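Local coordinates for protein alcohol dehydrogenase, zinc-containing (Thermotoga maritima, PDB 1VJ0) that binds zinc at two sites and probably acts as an oxidoreductase of the zinc-containing alcohol dehydrogenase family, at residues A[96-101]-A[159-164]; A[81-86]-A[102-107]; A[45-50]-A[151-156]. All blocks are in the same frame, centred on the assembly; numbering follows the deposited sequence.

All three contacts lie in the GroES-like domain and reach one mixed, curled beta-sheet, in which 152-155 pairs with 45-54, 45-54 with 78-86, 78-86 with 103-106, and 103-106 with 161-164. Contact 3 and contact 2 are two of these strand pairings, with centres about 7 Å apart, and contact 1 sets the 96-101 loop against strand 161-164, its centre about 6 Å from that of contact 2 and 12 Å from that of contact 3. Along the chain the order is 45-50, 81-86, 96-101, 102-107, 151-156 and 159-164, so contact 3 spans all of contact 2 and overlaps contact 1. Near and distant parts of the sequence are thus linked in one curled sheet, as in the barrel-like GroES fold.

Contact 1: residues A[96-101]-A[159-164]; sequences ELLKPG and TDVLKV
Glu96 sets CG anti to its carbonyl carbon (chi1 -54°) and runs extended beyond it, while Lys163 bends at its third torsion (chi3 84°), which lets it cross the extended Glu96 at about a right angle. Lys163 NZ donates to Glu96 OE1 in a salt bridge of 2.7 Å, arriving from above the carboxylate plane, 47° out of it. The aliphatic part of the lysine packs too: Leu98, its CG also anti to the carbonyl carbon, slides past it in the opposite direction, with Leu98 CD2 3.7 Å from Lys163 CG. The other methyl, Leu98 CD1, reaches Val161 CG1 at 3.9 Å. In the fold, this joins the irregular loop between strands 78-86 and 103-106 to strand 161-164, a neighbour of 103-106 in the sheet of the GroES-like domain; Ile104 of that strand touches both Leu98 and Val161. Lys99, bent at chi4, brings its NZ to 4.0 Å from Lys163 NZ, a like-charge approach. A water between the two amines accepts from both, at 2.6 Å from Lys163 NZ and 2.9 Å from Lys99 NZ, and donates to Leu97 O. The two positive charges are probably eased by separate carboxylates, since Lys99 forms a salt bridge with Asp102 and Lys163 with Glu96. Glu96 also packs on His264 of a neighbouring subunit.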
loop_
_atom_site.group_PDB
_atom_site.type_symbol
_atom_site.label_atom_id
_atom_site.label_comp_id
_atom_site.label_asym_id
_atom_site.label_seq_id
_atom_site.Cartn_x
_atom_site.Cartn_y
_atom_site.Cartn_z
ATOM N N GLU A 96 15.265 19.202 17.703
ATOM C CA GLU A 96 16.196 19.659 18.732
ATOM C C GLU A 96 17.069 20.737 18.150
ATOM O O GLU A 96 17.652 20.564 17.091
ATOM C CB GLU A 96 17.125 18.556 19.241
ATOM C CG GLU A 96 16.472 17.288 19.741
ATOM C CD GLU A 96 17.544 16.443 20.420
ATOM O OE1 GLU A 96 18.249 16.973 21.346
ATOM O OE2 GLU A 96 17.715 15.288 20.006
ATOM N N LEU A 97 17.217 21.811 18.904
ATOM C CA LEU A 97 18.086 22.914 18.577
ATOM C C LEU A 97 19.565 22.540 18.614
ATOM O O LEU A 97 20.062 22.083 19.619
ATOM C CB LEU A 97 17.856 24.094 19.544
ATOM C CG LEU A 97 16.731 25.053 19.159
ATOM C CD1 LEU A 97 16.397 26.029 20.324
ATOM C CD2 LEU A 97 17.074 25.827 17.905
ATOM N N LEU A 98 20.252 22.759 17.503
ATOM C CA LEU A 98 21.681 22.512 17.392
ATOM C C LEU A 98 22.417 23.608 18.149
ATOM O O LEU A 98 21.989 24.802 18.133
ATOM C CB LEU A 98 22.116 22.523 15.909
ATOM C CG LEU A 98 21.486 21.445 14.998
ATOM C CD1 LEU A 98 22.143 21.455 13.604
ATOM C CD2 LEU A 98 21.555 20.064 15.582
ATOM N N LYS A 99 23.506 23.194 18.814
ATOM C CA LYS A 99 24.421 24.078 19.483
ATOM C C LYS A 99 25.869 23.681 19.180
ATOM O O LYS A 99 26.122 22.534 18.780
ATOM C CB LYS A 99 24.139 24.056 20.994
ATOM C CG LYS A 99 24.172 22.711 21.608
ATOM C CD LYS A 99 23.984 22.753 23.153
ATOM C CE LYS A 99 24.155 21.325 23.774
ATOM N NZ LYS A 99 23.462 20.251 22.992
ATOM N N PRO A 100 26.810 24.616 19.328
ATOM C CA PRO A 100 28.236 24.319 19.085
ATOM C C PRO A 100 28.653 23.098 19.899
ATOM O O PRO A 100 28.288 22.979 21.056
ATOM C CB PRO A 100 28.966 25.584 19.569
ATOM C CG PRO A 100 27.927 26.678 19.458
ATOM C CD PRO A 100 26.591 26.018 19.712
ATOM N N GLY A 101 29.355 22.173 19.289
ATOM C CA GLY A 101 29.733 20.955 20.008
ATOM C C GLY A 101 28.853 19.743 19.709
ATOM O O GLY A 101 29.279 18.603 19.971
ATOM N N THR A 159 19.304 22.031 4.826
ATOM C CA THR A 159 19.800 20.703 5.081
ATOM C C THR A 159 19.020 19.958 6.206
ATOM O O THR A 159 18.808 20.474 7.338
ATOM C CB THR A 159 21.273 20.766 5.546
ATOM O OG1 THR A 159 22.064 21.539 4.636
ATOM C CG2 THR A 159 21.885 19.368 5.587
ATOM N N ASP A 160 18.687 18.709 5.908
ATOM C CA ASP A 160 18.155 17.809 6.933
ATOM C C ASP A 160 19.278 17.209 7.760
ATOM O O ASP A 160 20.175 16.522 7.269
ATOM C CB ASP A 160 17.273 16.742 6.301
ATOM C CG ASP A 160 16.101 17.362 5.516
ATOM O OD1 ASP A 160 15.457 18.316 5.994
ATOM O OD2 ASP A 160 15.813 16.997 4.383
ATOM N N VAL A 161 19.193 17.480 9.064
ATOM C CA VAL A 161 20.219 17.111 10.005
ATOM C C VAL A 161 19.617 16.217 11.078
ATOM O O VAL A 161 18.436 16.352 11.480
ATOM C CB VAL A 161 20.812 18.394 10.647
ATOM C CG1 VAL A 161 21.897 18.043 11.637
ATOM C CG2 VAL A 161 21.351 19.347 9.548
ATOM N N LEU A 162 20.465 15.333 11.597
ATOM C CA LEU A 162 20.146 14.527 12.760
ATOM C C LEU A 162 21.350 14.578 13.734
ATOM O O LEU A 162 22.451 14.274 13.332
ATOM C CB LEU A 162 19.946 13.101 12.289
ATOM C CG LEU A 162 19.063 12.114 13.021
ATOM C CD1 LEU A 162 17.671 12.700 13.274
ATOM C CD2 LEU A 162 18.943 10.791 12.222
ATOM N N LYS A 163 21.089 14.997 14.974
ATOM C CA LYS A 163 22.006 14.930 16.088
ATOM C C LYS A 163 22.235 13.479 16.456
ATOM O O LYS A 163 21.280 12.692 16.518
ATOM C CB LYS A 163 21.408 15.556 17.345
ATOM C CG LYS A 163 21.753 16.948 17.596
ATOM C CD LYS A 163 20.990 17.498 18.812
ATOM C CE LYS A 163 21.698 17.144 20.101
ATOM N NZ LYS A 163 20.889 17.712 21.258
ATOM N N VAL A 164 23.495 13.158 16.738
ATOM C CA VAL A 164 23.879 11.839 17.194
ATOM C C VAL A 164 24.669 12.005 18.475
ATOM O O VAL A 164 24.879 13.132 18.959
ATOM C CB VAL A 164 24.673 11.053 16.125
ATOM C CG1 VAL A 164 23.832 10.774 14.900
ATOM C CG2 VAL A 164 25.984 11.770 15.757
HETATM O O HOH W 1 21.436 20.264 20.912
#

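Contact 2: residues A[81-86]-A[102-107]; sequences GRVVEV and DLIVWN
Three backbone hydrogen bonds hold 81-86 to 102-107. Gly81 and Ile104 form an antiparallel hydrogen-bonded pair, Ile104 N giving to Gly81 O at 2.8 Å in the carbonyl plane and Gly81 N to Ile104 O at 3.1 Å. Val83 N donates to Asp102 O at 2.8 Å, nearly along the C=O axis, and Arg82 CA-H also points at that oxygen. Between these bonds sits the non-hydrogen-bonded pair Arg82 and Leu103, where Leu103 CD2 lies 4.1 Å from Arg82 CB. Val83 and Ile104 cross at about a right angle, Val83 CG2 4.0 Å from Ile104 CG2; Ile104 has CG1 in the crowded position between N and carbonyl carbon (chi1 65°). Trp106, with CG likewise crowded, brings its ring edge to the glycine, CZ3 being 3.7 Å from Gly81 N. Further out, Arg82 is salt-bridged to Glu48 and Asp102 to Lys99, while Val47 and Leu155 cover Ile104. The axes of the two short segments lie 109° apart, and only Gly81-Ile104 and Arg82-Leu103 are bridged. Beyond them Val84 and Glu85 both face Leu46, a classic beta bulge beside a short antiparallel pairing in the curled sheet of the GroES-like domain.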
loop_
_atom_site.group_PDB
_atom_site.type_symbol
_atom_site.label_atom_id
_atom_site.label_comp_id
_atom_site.label_asym_id
_atom_site.label_seq_id
_atom_site.Cartn_x
_atom_site.Cartn_y
_atom_site.Cartn_z
ATOM N N GLY A 81 30.073 15.114 11.443
ATOM C CA GLY A 81 30.920 16.053 12.153
ATOM C C GLY A 81 30.294 16.734 13.376
ATOM O O GLY A 81 29.330 16.260 13.971
ATOM N N ARG A 82 30.902 17.841 13.740
ATOM C CA ARG A 82 30.619 18.557 14.935
ATOM C C ARG A 82 30.264 19.987 14.606
ATOM O O ARG A 82 30.988 20.666 13.854
ATOM C CB ARG A 82 31.848 18.529 15.835
ATOM C CG ARG A 82 31.636 19.199 17.168
ATOM C CD ARG A 82 32.881 19.337 18.019
ATOM N NE ARG A 82 33.348 18.035 18.520
ATOM C CZ ARG A 82 34.532 17.476 18.231
ATOM N NH1 ARG A 82 35.428 18.081 17.447
ATOM N NH2 ARG A 82 34.834 16.280 18.752
ATOM N N VAL A 83 29.182 20.455 15.212
ATOM C CA VAL A 83 28.700 21.826 14.993
ATOM C C VAL A 83 29.715 22.812 15.557
ATOM O O VAL A 83 30.116 22.729 16.727
ATOM C CB VAL A 83 27.268 22.051 15.607
ATOM C CG1 VAL A 83 26.838 23.472 15.443
ATOM C CG2 VAL A 83 26.274 21.167 14.933
ATOM N N VAL A 84 30.126 23.771 14.731
ATOM C CA VAL A 84 30.981 24.852 15.177
ATOM C C VAL A 84 30.113 26.066 15.456
ATOM O O VAL A 84 30.197 26.647 16.518
ATOM C CB VAL A 84 32.111 25.203 14.140
ATOM C CG1 VAL A 84 32.980 26.388 14.619
ATOM C CG2 VAL A 84 32.971 23.991 13.869
ATOM N N GLU A 85 29.301 26.458 14.490
ATOM C CA GLU A 85 28.425 27.558 14.678
ATOM C C GLU A 85 27.192 27.460 13.775
ATOM O O GLU A 85 27.173 26.767 12.769
ATOM C CB GLU A 85 29.204 28.874 14.530
ATOM C CG GLU A 85 29.445 29.355 13.138
ATOM C CD GLU A 85 30.297 30.634 13.077
ATOM O OE1 GLU A 85 31.404 30.657 13.668
ATOM O OE2 GLU A 85 29.846 31.637 12.421
ATOM N N VAL A 86 26.138 28.113 14.218
ATOM C CA VAL A 86 24.903 28.240 13.510
ATOM C C VAL A 86 24.635 29.718 13.385
ATOM O O VAL A 86 24.583 30.436 14.376
ATOM C CB VAL A 86 23.686 27.642 14.275
ATOM C CG1 VAL A 86 22.470 27.682 13.414
ATOM C CG2 VAL A 86 23.955 26.193 14.718
ATOM N N ASP A 102 27.620 19.946 19.223
ATOM C CA ASP A 102 26.781 18.815 18.830
ATOM C C ASP A 102 27.404 17.980 17.719
ATOM O O ASP A 102 27.983 18.524 16.777
ATOM C CB ASP A 102 25.401 19.263 18.348
ATOM C CG ASP A 102 24.518 19.783 19.478
ATOM O OD1 ASP A 102 24.804 19.532 20.662
ATOM O OD2 ASP A 102 23.509 20.477 19.267
ATOM N N LEU A 103 27.234 16.660 17.808
ATOM C CA LEU A 103 27.630 15.748 16.725
ATOM C C LEU A 103 26.428 15.577 15.865
ATOM O O LEU A 103 25.304 15.443 16.374
ATOM C CB LEU A 103 28.121 14.401 17.259
ATOM C CG LEU A 103 29.309 14.476 18.230
ATOM C CD1 LEU A 103 29.626 13.131 18.819
ATOM C CD2 LEU A 103 30.551 15.048 17.564
ATOM N N ILE A 104 26.650 15.611 14.556
ATOM C CA ILE A 104 25.585 15.467 13.590
ATOM C C ILE A 104 25.961 14.642 12.386
ATOM O O ILE A 104 27.143 14.499 12.028
ATOM C CB ILE A 104 25.081 16.877 13.125
ATOM C CG1 ILE A 104 26.165 17.653 12.352
ATOM C CG2 ILE A 104 24.584 17.636 14.313
ATOM C CD1 ILE A 104 25.602 18.891 11.575
ATOM N N VAL A 105 24.927 14.101 11.755
ATOM C CA VAL A 105 25.002 13.652 10.399
ATOM C C VAL A 105 23.856 14.338 9.634
ATOM O O VAL A 105 22.971 14.961 10.234
ATOM C CB VAL A 105 24.927 12.120 10.256
ATOM C CG1 VAL A 105 26.128 11.498 10.865
ATOM C CG2 VAL A 105 23.647 11.547 10.909
ATOM N N TRP A 106 23.919 14.276 8.307
ATOM C CA TRP A 106 22.990 15.008 7.495
ATOM C C TRP A 106 22.761 14.345 6.164
ATOM O O TRP A 106 23.591 13.568 5.647
ATOM C CB TRP A 106 23.469 16.467 7.271
ATOM C CG TRP A 106 24.813 16.578 6.612
ATOM C CD1 TRP A 106 25.054 16.704 5.268
ATOM C CD2 TRP A 106 26.111 16.581 7.243
ATOM N NE1 TRP A 106 26.401 16.773 5.034
ATOM C CE2 TRP A 106 27.076 16.689 6.221
ATOM C CE3 TRP A 106 26.547 16.493 8.557
ATOM C CZ2 TRP A 106 28.444 16.716 6.478
ATOM C CZ3 TRP A 106 27.914 16.505 8.816
ATOM C CH2 TRP A 106 28.848 16.619 7.773
ATOM N N ASN A 107 21.618 14.663 5.593
ATOM C CA ASN A 107 21.303 14.210 4.223
ATOM C C ASN A 107 22.136 15.063 3.231
ATOM O O ASN A 107 22.072 16.302 3.224
ATOM C CB ASN A 107 19.766 14.344 3.970
ATOM C CG ASN A 107 19.304 13.795 2.618
ATOM O OD1 ASN A 107 20.111 13.478 1.724
ATOM N ND2 ASN A 107 17.970 13.675 2.468
#

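Contact 3: residues A[45-50]-A[151-156]; sequences ILVEIL and SHIVLD
His152 and Glu48, a non-hydrogen-bonded antiparallel pair, cross obliquely; their imidazole and carboxylate planes are 31° apart, but the charged end of the glutamate does not touch the ring and leads away to a salt bridge with Arg82. The histidine leans on the opposite strand with its CD2, 3.6 Å from Glu48 CA, and its ND1 shares a 2.8 Å hydrogen bond with Ser151 OG, which would steady the ring's rotation. On the same face Leu46 CD1 meets Val154 CG2 obliquely at 3.9 Å. On the opposite face lie Ile45, Val47, Ile153 and Leu155. Here Ile153 CG2, in the crowded position between its N and carbonyl carbon, touches Val47 CB (3.7 Å), and the side chains of Val47 and Leu155 cross obliquely, Val47 CG2 against Leu155 CD1. Ile49 CD1 also reaches Ile153 CG2, at 3.8 Å. Ile104 and Trp106 of strand 103-106 pack on this face within the GroES-like domain. Strands 45-49 and 152-155 run antiparallel with axes at 152°, and Ile45 with Leu155 and Val47 with Ile153 each exchange two N-H...O=C bonds. A fifth, from Ile49 N to Ser151 O at 2.8 Å, is less straight (147° at the hydrogen), its donor above the carbonyl plane, next to the corner the chain turns at Leu50.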
loop_
_atom_site.group_PDB
_atom_site.type_symbol
_atom_site.label_atom_id
_atom_site.label_comp_id
_atom_site.label_asym_id
_atom_site.label_seq_id
_atom_site.Cartn_x
_atom_site.Cartn_y
_atom_site.Cartn_z
ATOM N N ILE A 45 24.994 26.309 8.874
ATOM C CA ILE A 45 25.677 25.620 9.942
ATOM C C ILE A 45 27.143 25.349 9.553
ATOM O O ILE A 45 27.405 24.706 8.543
ATOM C CB ILE A 45 24.982 24.252 10.285
ATOM C CG1 ILE A 45 23.499 24.476 10.563
ATOM C CG2 ILE A 45 25.646 23.648 11.516
ATOM C CD1 ILE A 45 22.545 24.360 9.335
ATOM N N LEU A 46 28.076 25.883 10.320
ATOM C CA LEU A 46 29.484 25.578 10.087
ATOM C C LEU A 46 29.823 24.321 10.848
ATOM O O LEU A 46 29.629 24.265 12.082
ATOM C CB LEU A 46 30.347 26.722 10.557
ATOM C CG LEU A 46 31.845 26.622 10.292
ATOM C CD1 LEU A 46 32.193 26.384 8.827
ATOM C CD2 LEU A 46 32.489 27.940 10.807
ATOM N N VAL A 47 30.326 23.333 10.139
ATOM C CA VAL A 47 30.561 22.000 10.677
ATOM C C VAL A 47 32.022 21.616 10.503
ATOM O O VAL A 47 32.582 21.768 9.414
ATOM C CB VAL A 47 29.623 20.952 10.002
ATOM C CG1 VAL A 47 29.870 19.521 10.531
ATOM C CG2 VAL A 47 28.166 21.364 10.212
ATOM N N GLU A 48 32.621 21.153 11.585
ATOM C CA GLU A 48 33.925 20.507 11.565
ATOM C C GLU A 48 33.752 19.061 11.120
ATOM O O GLU A 48 33.023 18.280 11.762
ATOM C CB GLU A 48 34.536 20.554 12.978
ATOM C CG GLU A 48 35.902 19.867 13.055
ATOM C CD GLU A 48 36.351 19.527 14.460
ATOM O OE1 GLU A 48 35.626 19.833 15.451
ATOM O OE2 GLU A 48 37.435 18.900 14.535
ATOM N N ILE A 49 34.360 18.692 10.005
ATOM C CA ILE A 49 34.288 17.297 9.524
ATOM C C ILE A 49 35.105 16.387 10.437
ATOM O O ILE A 49 36.262 16.681 10.700
ATOM C CB ILE A 49 34.762 17.171 8.054
ATOM C CG1 ILE A 49 33.826 17.918 7.078
ATOM C CG2 ILE A 49 34.944 15.722 7.624
ATOM C CD1 ILE A 49 32.452 17.259 6.903
ATOM N N LEU A 50 34.487 15.296 10.915
ATOM C CA LEU A 50 35.193 14.262 11.655
ATOM C C LEU A 50 35.384 12.974 10.861
ATOM O O LEU A 50 36.378 12.279 11.063
ATOM C CB LEU A 50 34.538 13.988 13.023
ATOM C CG LEU A 50 34.379 15.176 13.952
ATOM C CD1 LEU A 50 33.341 14.930 15.060
ATOM C CD2 LEU A 50 35.752 15.562 14.494
ATOM N N SER A 151 38.288 20.082 6.098
ATOM C CA SER A 151 38.322 20.202 7.552
ATOM C C SER A 151 36.937 20.595 8.043
ATOM O O SER A 151 36.539 20.185 9.147
ATOM C CB SER A 151 39.368 21.256 7.969
ATOM O OG SER A 151 39.075 22.541 7.402
ATOM N N HIS A 152 36.229 21.353 7.203
ATOM C CA HIS A 152 34.921 21.929 7.538
ATOM C C HIS A 152 34.017 21.907 6.344
ATOM O O HIS A 152 34.485 21.932 5.188
ATOM C CB HIS A 152 35.079 23.385 8.025
ATOM C CG HIS A 152 35.873 23.507 9.293
ATOM N ND1 HIS A 152 37.250 23.546 9.300
ATOM C CD2 HIS A 152 35.480 23.599 10.589
ATOM C CE1 HIS A 152 37.679 23.613 10.555
ATOM N NE2 HIS A 152 36.624 23.626 11.357
ATOM N N ILE A 153 32.707 21.951 6.609
ATOM C CA ILE A 153 31.711 22.153 5.567
ATOM C C ILE A 153 30.687 23.173 6.076
ATOM O O ILE A 153 30.422 23.259 7.287
ATOM C CB ILE A 153 31.027 20.795 5.181
ATOM C CG1 ILE A 153 30.147 20.942 3.933
ATOM C CG2 ILE A 153 30.208 20.260 6.369
ATOM C CD1 ILE A 153 29.711 19.604 3.372
ATOM N N VAL A 154 30.161 23.990 5.165
ATOM C CA VAL A 154 29.071 24.886 5.481
ATOM C C VAL A 154 27.777 24.270 4.964
ATOM O O VAL A 154 27.636 24.037 3.761
ATOM C CB VAL A 154 29.261 26.258 4.814
ATOM C CG1 VAL A 154 28.070 27.174 5.108
ATOM C CG2 VAL A 154 30.591 26.892 5.287
ATOM N N LEU A 155 26.845 23.979 5.866
ATOM C CA LEU A 155 25.565 23.359 5.507
ATOM C C LEU A 155 24.510 24.470 5.420
ATOM O O LEU A 155 24.413 25.334 6.303
ATOM C CB LEU A 155 25.147 22.315 6.568
ATOM C CG LEU A 155 26.056 21.144 6.884
ATOM C CD1 LEU A 155 25.316 20.254 7.840
ATOM C CD2 LEU A 155 26.422 20.362 5.657
ATOM N N ASP A 156 23.749 24.485 4.338
ATOM C CA ASP A 156 22.635 25.421 4.171
ATOM C C ASP A 156 21.534 25.154 5.210
ATOM O O ASP A 156 21.391 24.044 5.662
ATOM C CB ASP A 156 21.976 25.219 2.814
ATOM C CG ASP A 156 22.757 25.797 1.641
ATOM O OD1 ASP A 156 23.223 26.955 1.679
ATOM O OD2 ASP A 156 22.911 25.139 0.593
#